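PDB 6KI3: probable AP endonuclease from African swine fever virus, which cleaves the DNA backbone on the 5' side of abasic sites during DNA repair, using three zinc ions, and also trims mismatched 3' ends. Local coordinates for a contact of chain A with DNA. Numbering follows the deposited sequence.

Site 1: a contact of chain A with DNA. Residues 10, 50, 86, 276, 278. With nucleotides of chain C; nucleotides of chain B.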
# COMPACT_ATOMS: atom_id res chain seq x y z
N PHE A 10 -2.82 7.81 1.02
CA PHE A 10 -4.09 7.30 1.50
C PHE A 10 -5.05 8.47 1.73
O PHE A 10 -4.67 9.49 2.32
CB PHE A 10 -3.90 6.51 2.79
CG PHE A 10 -5.16 6.32 3.59
CD1 PHE A 10 -6.13 5.42 3.17
CD2 PHE A 10 -5.37 7.03 4.76
CE1 PHE A 10 -7.29 5.25 3.89
CE2 PHE A 10 -6.54 6.86 5.49
CZ PHE A 10 -7.49 5.97 5.06
N PHE A 50 -10.32 3.07 1.60
CA PHE A 50 -11.10 1.95 2.13
C PHE A 50 -12.49 2.00 1.50
O PHE A 50 -13.21 2.99 1.68
CB PHE A 50 -11.22 2.02 3.65
CG PHE A 50 -9.95 1.69 4.39
CD1 PHE A 50 -9.47 0.39 4.42
CD2 PHE A 50 -9.27 2.67 5.09
CE1 PHE A 50 -8.31 0.08 5.11
CE2 PHE A 50 -8.11 2.36 5.78
CZ PHE A 50 -7.63 1.07 5.79
N TYR A 86 -9.36 -4.94 8.16
CA TYR A 86 -8.49 -5.70 9.04
C TYR A 86 -9.03 -7.09 9.34
O TYR A 86 -8.30 -7.91 9.90
CB TYR A 86 -8.27 -4.92 10.35
CG TYR A 86 -7.65 -3.56 10.14
CD1 TYR A 86 -6.76 -3.34 9.10
CD2 TYR A 86 -7.97 -2.49 10.97
CE1 TYR A 86 -6.19 -2.10 8.90
CE2 TYR A 86 -7.40 -1.25 10.77
CZ TYR A 86 -6.51 -1.06 9.73
OH TYR A 86 -5.94 0.18 9.53
N GLU A 276 1.13 6.70 3.60
CA GLU A 276 0.05 6.44 4.55
C GLU A 276 0.28 7.29 5.79
O GLU A 276 0.92 6.85 6.75
CB GLU A 276 -0.02 4.95 4.88
CG GLU A 276 -0.04 4.05 3.65
CD GLU A 276 -0.11 2.58 4.01
OE1 GLU A 276 -1.22 2.01 3.96
OE2 GLU A 276 0.94 2.00 4.35
N ASN A 278 -1.46 9.47 8.91
CA ASN A 278 -2.58 9.74 9.70
C ASN A 278 -2.21 10.89 10.61
O ASN A 278 -1.23 10.83 11.28
CB ASN A 278 -2.85 8.57 10.61
CG ASN A 278 -3.62 7.46 9.97
OD1 ASN A 278 -3.95 7.49 8.80
ND2 ASN A 278 -3.91 6.44 10.77
P DC C 9 -1.88 3.71 15.15
OP1 DC C 9 -0.72 4.45 14.70
OP2 DC C 9 -3.12 4.41 15.39
O5' DC C 9 -2.12 2.56 14.09
C5' DC C 9 -1.01 1.80 13.66
C4' DC C 9 -1.43 0.67 12.77
O4' DC C 9 -2.18 -0.29 13.52
C3' DC C 9 -2.34 1.05 11.61
O3' DC C 9 -1.53 1.32 10.48
C2' DC C 9 -3.12 -0.22 11.36
C1' DC C 9 -2.98 -1.04 12.64
N1 DC C 9 -4.25 -1.27 13.31
C2 DC C 9 -4.83 -2.53 13.24
O2 DC C 9 -4.24 -3.43 12.64
N3 DC C 9 -6.00 -2.74 13.86
C4 DC C 9 -6.61 -1.75 14.51
N4 DC C 9 -7.77 -1.99 15.08
C5 DC C 9 -6.04 -0.45 14.58
C6 DC C 9 -4.87 -0.25 13.97
O5' 3DR B 1 -1.53 1.16 7.46
P 3DR B 1 -0.82 -0.27 7.65
OP1 3DR B 1 -1.83 -1.25 7.10
OP2 3DR B 1 0.44 -0.13 6.82
OP3 3DR B 1 -0.59 -0.39 9.13
C2' 3DR B 1 -4.90 3.74 6.25
C5' 3DR B 1 -2.92 1.34 7.73
C4' 3DR B 1 -3.22 2.83 7.73
O4' 3DR B 1 -2.57 3.43 6.61
C1' 3DR B 1 -3.51 4.17 5.82
C3' 3DR B 1 -4.71 3.11 7.62
O3' 3DR B 1 -5.07 4.07 8.62
P DC B 2 -5.77 3.60 9.99
OP1 DC B 2 -5.54 4.66 10.98
OP2 DC B 2 -5.33 2.21 10.27
O5' DC B 2 -7.33 3.54 9.63
C5' DC B 2 -8.04 4.75 9.37
C4' DC B 2 -9.41 4.44 8.80
O4' DC B 2 -10.20 3.75 9.79
C3' DC B 2 -10.22 5.66 8.39
O3' DC B 2 -11.03 5.32 7.27
C2' DC B 2 -11.06 5.94 9.63
C1' DC B 2 -11.32 4.53 10.16
N1 DC B 2 -11.48 4.46 11.64
C2 DC B 2 -12.40 3.57 12.20
O2 DC B 2 -13.09 2.86 11.46
N3 DC B 2 -12.52 3.52 13.55
C4 DC B 2 -11.76 4.30 14.32
N4 DC B 2 -11.92 4.21 15.65
C5 DC B 2 -10.81 5.21 13.77
C6 DC B 2 -10.70 5.26 12.43
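The abasic-sugar pocket of this endonuclease IV-type enzyme shows how a lesion can be recognised by what it lacks: Phe10, Phe50 and Glu276 close round the tetrahydrofuran of 3DR1 of chain B, an abasic-site analogue whose C1' carries no base. Phe10 offers one face to the C1'-C2' edge of the sugar, with C2' of 3DR1 over the ring centre, 3.4 Å from the centroid, in a CH-pi contact and C1' nearer the CG side of the same face. Its CG stands anti to the backbone N (chi1 162°), which turns a face of the ring toward the C1'-C2' edge. Phe50 comes in by its rim instead: CE2 lies 3.5 Å from C2' of 3DR1, while C3' sits in the plane of the ring at its edge. CE2 also reaches C4' of DC2, so this ring bridges two successive sugars. On the C1' side, Glu276 lays its CB 3.7 Å from C1' of 3DR1. Beyond CG its chain runs extended, sending the carboxylate past the ring oxygen and toward the 5'-phosphate. With Phe10 and Glu276 CB both packed against C1', a base there would probably meet the wall of the pocket.

The polar grip is on the 3' side. Asn278 turns its amide nitrogen ND2 to OP1 of the DC2 phosphate, which lies 16° out of the amide plane; this hydrogen bond is modelled too short for its length to carry meaning. The Tyr86 hydroxyl points at OP2 of the same phosphate, again at a doubtful separation. Tyr86 also stacks on the base of DC9 of chain C, centroids 4.4 Å apart and planes 21° from parallel, with the overlap shifted toward the ring rim. Phe10 ends strand 6-10, Phe50 follows strand 46-49, Tyr86 comes shortly after strand 79-83, and Glu276 and Asn278 follow strand 272-275, all at one mouth of the TIM barrel.

Site 2: a contact of chain A with DNA. Residues 86, 147, 184, 187, 236, 238. With nucleotides of chain C; nucleotides of chain B.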
# COMPACT_ATOMS: atom_id res chain seq x y z
N TYR A 86 -9.36 -4.94 8.16
CA TYR A 86 -8.49 -5.70 9.04
C TYR A 86 -9.03 -7.09 9.34
O TYR A 86 -8.30 -7.91 9.90
CB TYR A 86 -8.27 -4.92 10.35
CG TYR A 86 -7.65 -3.56 10.14
CD1 TYR A 86 -6.76 -3.34 9.10
CD2 TYR A 86 -7.97 -2.49 10.97
CE1 TYR A 86 -6.19 -2.10 8.90
CE2 TYR A 86 -7.40 -1.25 10.77
CZ TYR A 86 -6.51 -1.06 9.73
OH TYR A 86 -5.94 0.18 9.53
N GLU A 147 0.61 -7.55 1.55
CA GLU A 147 1.45 -6.54 2.18
C GLU A 147 2.41 -7.17 3.17
O GLU A 147 2.06 -8.11 3.89
CB GLU A 147 0.59 -5.49 2.89
CG GLU A 147 1.39 -4.36 3.52
CD GLU A 147 0.51 -3.27 4.11
OE1 GLU A 147 1.06 -2.34 4.73
OE2 GLU A 147 -0.72 -3.35 3.95
N ASP A 184 5.64 -2.47 2.36
CA ASP A 184 5.50 -1.37 3.30
C ASP A 184 6.84 -1.21 4.02
O ASP A 184 7.24 -2.08 4.80
CB ASP A 184 4.36 -1.62 4.28
CG ASP A 184 3.95 -0.37 5.04
OD1 ASP A 184 4.84 0.36 5.52
OD2 ASP A 184 2.73 -0.12 5.14
N HIS A 187 7.05 -1.49 7.71
CA HIS A 187 6.78 -2.81 8.27
C HIS A 187 8.02 -3.69 8.24
O HIS A 187 8.34 -4.36 9.23
CB HIS A 187 5.62 -3.47 7.53
CG HIS A 187 4.31 -2.79 7.74
ND1 HIS A 187 3.12 -3.31 7.28
CD2 HIS A 187 3.99 -1.63 8.36
CE1 HIS A 187 2.13 -2.50 7.61
NE2 HIS A 187 2.63 -1.48 8.27
N ASP A 236 4.02 -1.03 14.98
CA ASP A 236 3.84 -0.24 13.77
C ASP A 236 3.43 1.17 14.14
O ASP A 236 2.31 1.40 14.61
CB ASP A 236 2.81 -0.90 12.85
CG ASP A 236 2.64 -0.16 11.54
OD1 ASP A 236 3.65 0.36 11.03
OD2 ASP A 236 1.50 -0.11 11.04
N HIS A 238 3.60 4.74 12.03
CA HIS A 238 3.97 5.43 10.80
C HIS A 238 4.44 6.85 11.09
O HIS A 238 4.03 7.48 12.07
CB HIS A 238 2.79 5.46 9.83
CG HIS A 238 2.45 4.13 9.25
ND1 HIS A 238 1.52 3.97 8.24
CD2 HIS A 238 2.91 2.89 9.53
CE1 HIS A 238 1.42 2.69 7.93
NE2 HIS A 238 2.26 2.01 8.70
P DC C 9 -1.88 3.71 15.15
OP1 DC C 9 -0.72 4.45 14.70
OP2 DC C 9 -3.12 4.41 15.39
O5' DC C 9 -2.12 2.56 14.09
C5' DC C 9 -1.01 1.80 13.66
C4' DC C 9 -1.43 0.67 12.77
O4' DC C 9 -2.18 -0.29 13.52
C3' DC C 9 -2.34 1.05 11.61
O3' DC C 9 -1.53 1.32 10.48
C2' DC C 9 -3.12 -0.22 11.36
C1' DC C 9 -2.98 -1.04 12.64
N1 DC C 9 -4.25 -1.27 13.31
C2 DC C 9 -4.83 -2.53 13.24
O2 DC C 9 -4.24 -3.43 12.64
N3 DC C 9 -6.00 -2.74 13.86
C4 DC C 9 -6.61 -1.75 14.51
N4 DC C 9 -7.77 -1.99 15.08
C5 DC C 9 -6.04 -0.45 14.58
C6 DC C 9 -4.87 -0.25 13.97
O5' 3DR B 1 -1.53 1.16 7.46
P 3DR B 1 -0.82 -0.27 7.65
OP1 3DR B 1 -1.83 -1.25 7.10
OP2 3DR B 1 0.44 -0.13 6.82
OP3 3DR B 1 -0.59 -0.39 9.13
C2' 3DR B 1 -4.90 3.74 6.25
C5' 3DR B 1 -2.92 1.34 7.73
C4' 3DR B 1 -3.22 2.83 7.73
O4' 3DR B 1 -2.57 3.43 6.61
C1' 3DR B 1 -3.51 4.17 5.82
C3' 3DR B 1 -4.71 3.11 7.62
O3' 3DR B 1 -5.07 4.07 8.62
O HOH W 1 -0.36 -2.13 10.96
O HOH W 2 0.37 4.62 12.53
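Around the 5'-phosphate of 3DR1 in chain B, His187, Asp184, Glu147 and His238 converge on the oxygen OP2, illustrating how a metallonuclease gathers the phosphate at a strand break among its zinc ligands. Asp184 brings OD2 to 2.8 Å from OP2, and Glu147 brings OE1 to 3.1 Å from it. Such carboxylate-phosphate proximity is best understood through the zinc ions that these residues bind, whose positive charge would offset the crowding of acceptors. The packing is tight here: the carboxylate carbon CG of Asp184 lies 3.5 Å above the centre of the His187 ring, covering one face. OP2 lies off the NE2-CE1 edge of that ring, 2.9 Å from NE2, while OP3 is in the ring plane at the edge; NE2 probably serves zinc. His238 has OP2 in its ring plane at the edge, nearest CE1, and NE2 of His187 lies in the plane of the His238 ring too, as expected of two histidines sharing a zinc. With CG anti to the backbone N (chi1 -177°), Asp236 extends OD2 to 2.8 Å from OP3.

Toward the break and DC9 of chain C the contact is looser and partly water-mediated. Water 1 lies 2.7 Å from Asp236 OD2 and also joins OP3 of 3DR1. Asp236 OD2 also takes a weak hydrogen bond from the terminal O3' of DC9, at 3.4 Å. That 3'-hydroxyl facing the 5'-phosphate of 3DR1 leaves a nick, with the ends that cleavage would give; the structure alone does not show how it arose. Glu147 and Asp184 end strands 143-147 and 179-184, His187 opens helix 185-190, Asp236 lies just before strand 238-239 and His238 opens it, at the active-site end of the barrel.

Site 1 and site 2 lie about 10 Å apart, measured between the centres of their C-alpha atoms, and share Tyr86. They handle opposite ends of one nucleotide: site 1 holds the baseless sugar and the phosphate that follows it, whereas site 2 holds the phosphate that precedes it. Glu276 of site 1 shares a zinc with Glu147 and Asp184 of site 2, which probably couples sugar recognition to the metal centre. The two sites together suggest a general strategy in which a pocket selective for a missing base places the phosphate on its 5' side among the zinc ions within a single barrel mouth.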